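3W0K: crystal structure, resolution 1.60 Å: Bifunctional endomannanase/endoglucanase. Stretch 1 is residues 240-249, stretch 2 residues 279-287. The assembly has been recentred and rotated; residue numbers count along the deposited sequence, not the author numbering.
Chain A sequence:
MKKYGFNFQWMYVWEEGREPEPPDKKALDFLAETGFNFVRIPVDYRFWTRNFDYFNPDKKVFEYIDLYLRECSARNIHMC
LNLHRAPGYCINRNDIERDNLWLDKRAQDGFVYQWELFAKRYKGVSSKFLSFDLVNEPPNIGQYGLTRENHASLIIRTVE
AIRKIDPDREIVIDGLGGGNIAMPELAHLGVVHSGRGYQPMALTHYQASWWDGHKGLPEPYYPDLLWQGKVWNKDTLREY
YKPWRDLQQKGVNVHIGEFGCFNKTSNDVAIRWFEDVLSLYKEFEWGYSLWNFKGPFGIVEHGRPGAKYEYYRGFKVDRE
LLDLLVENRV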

# COMPACT_ATOMS: atom_id res chain seq x y z
N TYR A 240 3.81 -18.61 -2.72
CA TYR A 240 3.98 -17.37 -1.96
C TYR A 240 2.64 -16.84 -1.45
O TYR A 240 2.55 -16.33 -0.33
CB TYR A 240 4.66 -16.32 -2.85
CG TYR A 240 4.63 -14.92 -2.31
CD1 TYR A 240 5.41 -14.56 -1.20
CD2 TYR A 240 3.82 -13.95 -2.89
CE1 TYR A 240 5.37 -13.26 -0.69
CE2 TYR A 240 3.78 -12.65 -2.39
CZ TYR A 240 4.55 -12.31 -1.30
OH TYR A 240 4.49 -11.03 -0.81
N TYR A 241 1.59 -16.98 -2.26
CA TYR A 241 0.27 -16.51 -1.88
C TYR A 241 -0.60 -17.52 -1.14
O TYR A 241 -1.66 -17.16 -0.63
CB TYR A 241 -0.48 -15.97 -3.10
CG TYR A 241 0.02 -14.63 -3.59
CD1 TYR A 241 0.07 -13.53 -2.72
CD2 TYR A 241 0.44 -14.45 -4.90
CE1 TYR A 241 0.53 -12.29 -3.16
CE2 TYR A 241 0.90 -13.21 -5.35
CZ TYR A 241 0.95 -12.14 -4.47
OH TYR A 241 1.44 -10.93 -4.90
N LYS A 242 -0.14 -18.77 -1.05
CA LYS A 242 -0.92 -19.82 -0.38
C LYS A 242 -1.42 -19.45 1.02
O LYS A 242 -2.59 -19.65 1.32
CB LYS A 242 -0.17 -21.15 -0.36
CG LYS A 242 -1.02 -22.31 0.14
CD LYS A 242 -0.28 -23.63 0.10
CE LYS A 242 -1.20 -24.79 0.47
NZ LYS A 242 -1.81 -24.62 1.82
N PRO A 243 -0.54 -18.91 1.89
CA PRO A 243 -0.99 -18.55 3.24
C PRO A 243 -2.10 -17.50 3.21
O PRO A 243 -2.97 -17.47 4.08
CB PRO A 243 0.28 -18.01 3.89
CG PRO A 243 1.37 -18.79 3.21
CD PRO A 243 0.92 -18.73 1.77
N TRP A 244 -2.06 -16.63 2.20
CA TRP A 244 -3.06 -15.59 2.04
C TRP A 244 -4.36 -16.19 1.52
O TRP A 244 -5.45 -15.79 1.92
CB TRP A 244 -2.55 -14.49 1.11
CG TRP A 244 -1.42 -13.71 1.71
CD1 TRP A 244 -0.09 -14.03 1.70
CD2 TRP A 244 -1.53 -12.47 2.42
NE1 TRP A 244 0.63 -13.07 2.37
CE2 TRP A 244 -0.22 -12.10 2.82
CE3 TRP A 244 -2.60 -11.64 2.77
CZ2 TRP A 244 0.04 -10.93 3.55
CZ3 TRP A 244 -2.34 -10.47 3.49
CH2 TRP A 244 -1.03 -10.13 3.87
N ARG A 245 -4.24 -17.17 0.63
CA ARG A 245 -5.40 -17.85 0.07
C ARG A 245 -6.10 -18.71 1.12
O ARG A 245 -7.33 -18.81 1.13
CB ARG A 245 -4.99 -18.72 -1.13
CG ARG A 245 -4.81 -17.93 -2.40
CD ARG A 245 -6.15 -17.48 -2.96
NE ARG A 245 -6.82 -18.55 -3.71
CZ ARG A 245 -8.05 -18.47 -4.22
NH1 ARG A 245 -8.77 -17.37 -4.06
NH2 ARG A 245 -8.53 -19.48 -4.94
N ASP A 246 -5.31 -19.32 2.00
CA ASP A 246 -5.85 -20.15 3.07
C ASP A 246 -6.72 -19.31 3.99
O ASP A 246 -7.74 -19.77 4.50
CB ASP A 246 -4.72 -20.81 3.88
CG ASP A 246 -4.00 -21.90 3.10
OD1 ASP A 246 -4.53 -22.37 2.07
OD2 ASP A 246 -2.88 -22.28 3.52
N LEU A 247 -6.32 -18.05 4.19
CA LEU A 247 -7.07 -17.13 5.04
C LEU A 247 -8.35 -16.69 4.34
O LEU A 247 -9.40 -16.60 4.96
CB LEU A 247 -6.20 -15.92 5.39
CG LEU A 247 -5.77 -15.80 6.85
CD1 LEU A 247 -5.42 -17.16 7.43
CD2 LEU A 247 -4.61 -14.84 6.97
N GLN A 248 -8.25 -16.43 3.03
CA GLN A 248 -9.40 -16.01 2.24
C GLN A 248 -10.46 -17.10 2.20
O GLN A 248 -11.66 -16.82 2.19
CB GLN A 248 -8.96 -15.65 0.82
CG GLN A 248 -10.08 -15.12 -0.06
CD GLN A 248 -9.69 -15.03 -1.52
OE1 GLN A 248 -8.66 -15.56 -1.93
NE2 GLN A 248 -10.51 -14.35 -2.32
N GLN A 249 -10.01 -18.36 2.19
CA GLN A 249 -10.91 -19.51 2.18
C GLN A 249 -11.64 -19.62 3.51
O GLN A 249 -12.72 -20.20 3.59
CB GLN A 249 -10.12 -20.79 1.90
N SER A 279 -2.98 -12.29 -13.50
CA SER A 279 -3.84 -13.43 -13.81
C SER A 279 -4.18 -14.17 -12.51
O SER A 279 -5.28 -14.70 -12.36
CB SER A 279 -3.20 -14.38 -14.83
OG SER A 279 -2.01 -14.97 -14.34
N LEU A 280 -3.24 -14.18 -11.57
CA LEU A 280 -3.48 -14.81 -10.28
C LEU A 280 -4.50 -14.00 -9.49
O LEU A 280 -5.40 -14.56 -8.87
CB LEU A 280 -2.18 -14.91 -9.47
CG LEU A 280 -1.26 -16.07 -9.83
CD1 LEU A 280 -0.01 -16.02 -8.98
CD2 LEU A 280 -1.99 -17.39 -9.61
N TYR A 281 -4.38 -12.67 -9.54
CA TYR A 281 -5.33 -11.81 -8.82
C TYR A 281 -6.74 -11.99 -9.37
O TYR A 281 -7.71 -12.00 -8.61
CB TYR A 281 -4.91 -10.34 -8.91
CG TYR A 281 -3.58 -10.02 -8.26
CD1 TYR A 281 -2.99 -10.90 -7.35
CD2 TYR A 281 -2.89 -8.86 -8.59
CE1 TYR A 281 -1.74 -10.61 -6.78
CE2 TYR A 281 -1.66 -8.56 -8.03
CZ TYR A 281 -1.09 -9.44 -7.13
OH TYR A 281 0.15 -9.15 -6.59
N LYS A 282 -6.85 -12.17 -10.69
CA LYS A 282 -8.15 -12.37 -11.32
C LYS A 282 -8.75 -13.71 -10.87
O LYS A 282 -9.92 -13.79 -10.52
CB LYS A 282 -8.02 -12.35 -12.85
CG LYS A 282 -9.36 -12.40 -13.57
CD LYS A 282 -9.20 -12.35 -15.07
CE LYS A 282 -10.55 -12.25 -15.76
NZ LYS A 282 -10.41 -12.19 -17.24
N GLU A 283 -7.91 -14.74 -10.86
CA GLU A 283 -8.33 -16.08 -10.44
C GLU A 283 -8.78 -16.08 -8.98
O GLU A 283 -9.79 -16.70 -8.63
CB GLU A 283 -7.19 -17.08 -10.64
CG GLU A 283 -7.53 -18.50 -10.21
CD GLU A 283 -6.36 -19.45 -10.33
OE1 GLU A 283 -5.55 -19.30 -11.27
OE2 GLU A 283 -6.24 -20.36 -9.47
N PHE A 284 -8.02 -15.38 -8.14
CA PHE A 284 -8.30 -15.29 -6.71
C PHE A 284 -9.42 -14.31 -6.41
O PHE A 284 -9.97 -14.30 -5.30
CB PHE A 284 -7.05 -14.83 -5.94
CG PHE A 284 -5.87 -15.75 -6.04
CD1 PHE A 284 -6.00 -17.06 -6.50
CD2 PHE A 284 -4.61 -15.31 -5.66
CE1 PHE A 284 -4.90 -17.91 -6.57
CE2 PHE A 284 -3.50 -16.15 -5.72
CZ PHE A 284 -3.65 -17.45 -6.18
N GLU A 285 -9.76 -13.48 -7.40
CA GLU A 285 -10.78 -12.45 -7.28
C GLU A 285 -10.34 -11.39 -6.27
O GLU A 285 -11.10 -10.97 -5.41
CB GLU A 285 -12.14 -13.04 -6.91
CG GLU A 285 -12.75 -13.91 -8.01
CD GLU A 285 -14.17 -14.35 -7.72
OE1 GLU A 285 -14.81 -13.79 -6.80
OE2 GLU A 285 -14.66 -15.26 -8.42
N TRP A 286 -9.07 -11.00 -6.39
CA TRP A 286 -8.48 -9.99 -5.51
C TRP A 286 -8.38 -8.64 -6.19
O TRP A 286 -8.04 -8.55 -7.38
CB TRP A 286 -7.06 -10.38 -5.12
CG TRP A 286 -6.91 -11.53 -4.18
CD1 TRP A 286 -7.90 -12.23 -3.56
CD2 TRP A 286 -5.68 -12.09 -3.73
NE1 TRP A 286 -7.36 -13.21 -2.76
CE2 TRP A 286 -5.99 -13.14 -2.84
CE3 TRP A 286 -4.33 -11.81 -4.00
CZ2 TRP A 286 -5.01 -13.91 -2.21
CZ3 TRP A 286 -3.35 -12.58 -3.37
CH2 TRP A 286 -3.70 -13.62 -2.49
N GLY A 287 -8.65 -7.59 -5.42
CA GLY A 287 -8.51 -6.24 -5.93
C GLY A 287 -7.03 -5.91 -5.80
O GLY A 287 -6.30 -6.56 -5.04
O HOH W 1 -11.09 -17.73 -6.28

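The most unusual feature of this contact is how much of it rests on the turn that follows the second helix. The two helices run nearly parallel, 17° apart, but their axes come no closer than 12.7 Å, too far for small side chains to interlock. Large aromatic and long polar side chains fill the gap instead, and Trp-286, already outside the helix, is among the most heavily covered residues.

The turn puts it there. Glu-285 takes a positive phi and leaves the helical path, and the chain closes with Trp-286 N donating to Tyr-281 O at 2.8 Å. The indole then reaches back to the first helix. Its six-membered ring meets the face of Tyr-241 edge-on, with planes at 87° and Tyr-241 CD1 3.6 Å from Trp-286 CZ3, while Trp-286 CH2 packs 3.9 Å from Trp-244 CB. Trp-244 offers little more than this base, since the end of its side chain leads away.

Gln-248 reads the end of the second helix with both halves of its amide. Its chi1 and chi2, both t, extend the chain so that NE2 donates to Phe-284 O at 3.0 Å, nearly straight at 173°, while OE1 accepts from Trp-286 NE1 at 2.8 Å. A carboxamide suits the site because it presents a donor and an acceptor side by side: one to a carbonyl near the helix end, the other to the indole NH of the buried Trp-286. Arg-245 NH1 also donates to Gln-248 OE1, at 2.8 Å, which helps fix the amide's orientation.

Arg-245 itself folds through three m rotamers and lies over Phe-284. Its CD sits 3.5 Å from the Phe-284 ring centroid, almost on the ring normal, and its NE lies 3.3 Å from Phe-284 CD1. The CG and CD methylenes thus cover the buried phenyl ring, with NE over the same face near CD1, while the rest of the guanidinium runs on past the ring toward water 1. Water 1 accepts from Arg-245 NH1 at 3.2 Å and donates to Glu-283 O at 2.9 Å, bridging the two stretches.

Tyr-241, buried and pointing toward the second helix, anchors the other end. Its CB is 4.0 Å from Phe-284 CE2, and Leu-280 CD1 approaches the ring edge, 4.4 Å from Tyr-241 CD2. The ring of Tyr-281 turns its edge toward the Tyr-241 face in an offset arrangement, and Tyr-281 OH donates to Tyr-241 OH at 2.8 Å. Tyrosine serves here as both aromatic filler and polar partner, so the two hydroxyls pair beside the ring contact, and Tyr-241 OH is also hydrogen-bonded elsewhere in the structure.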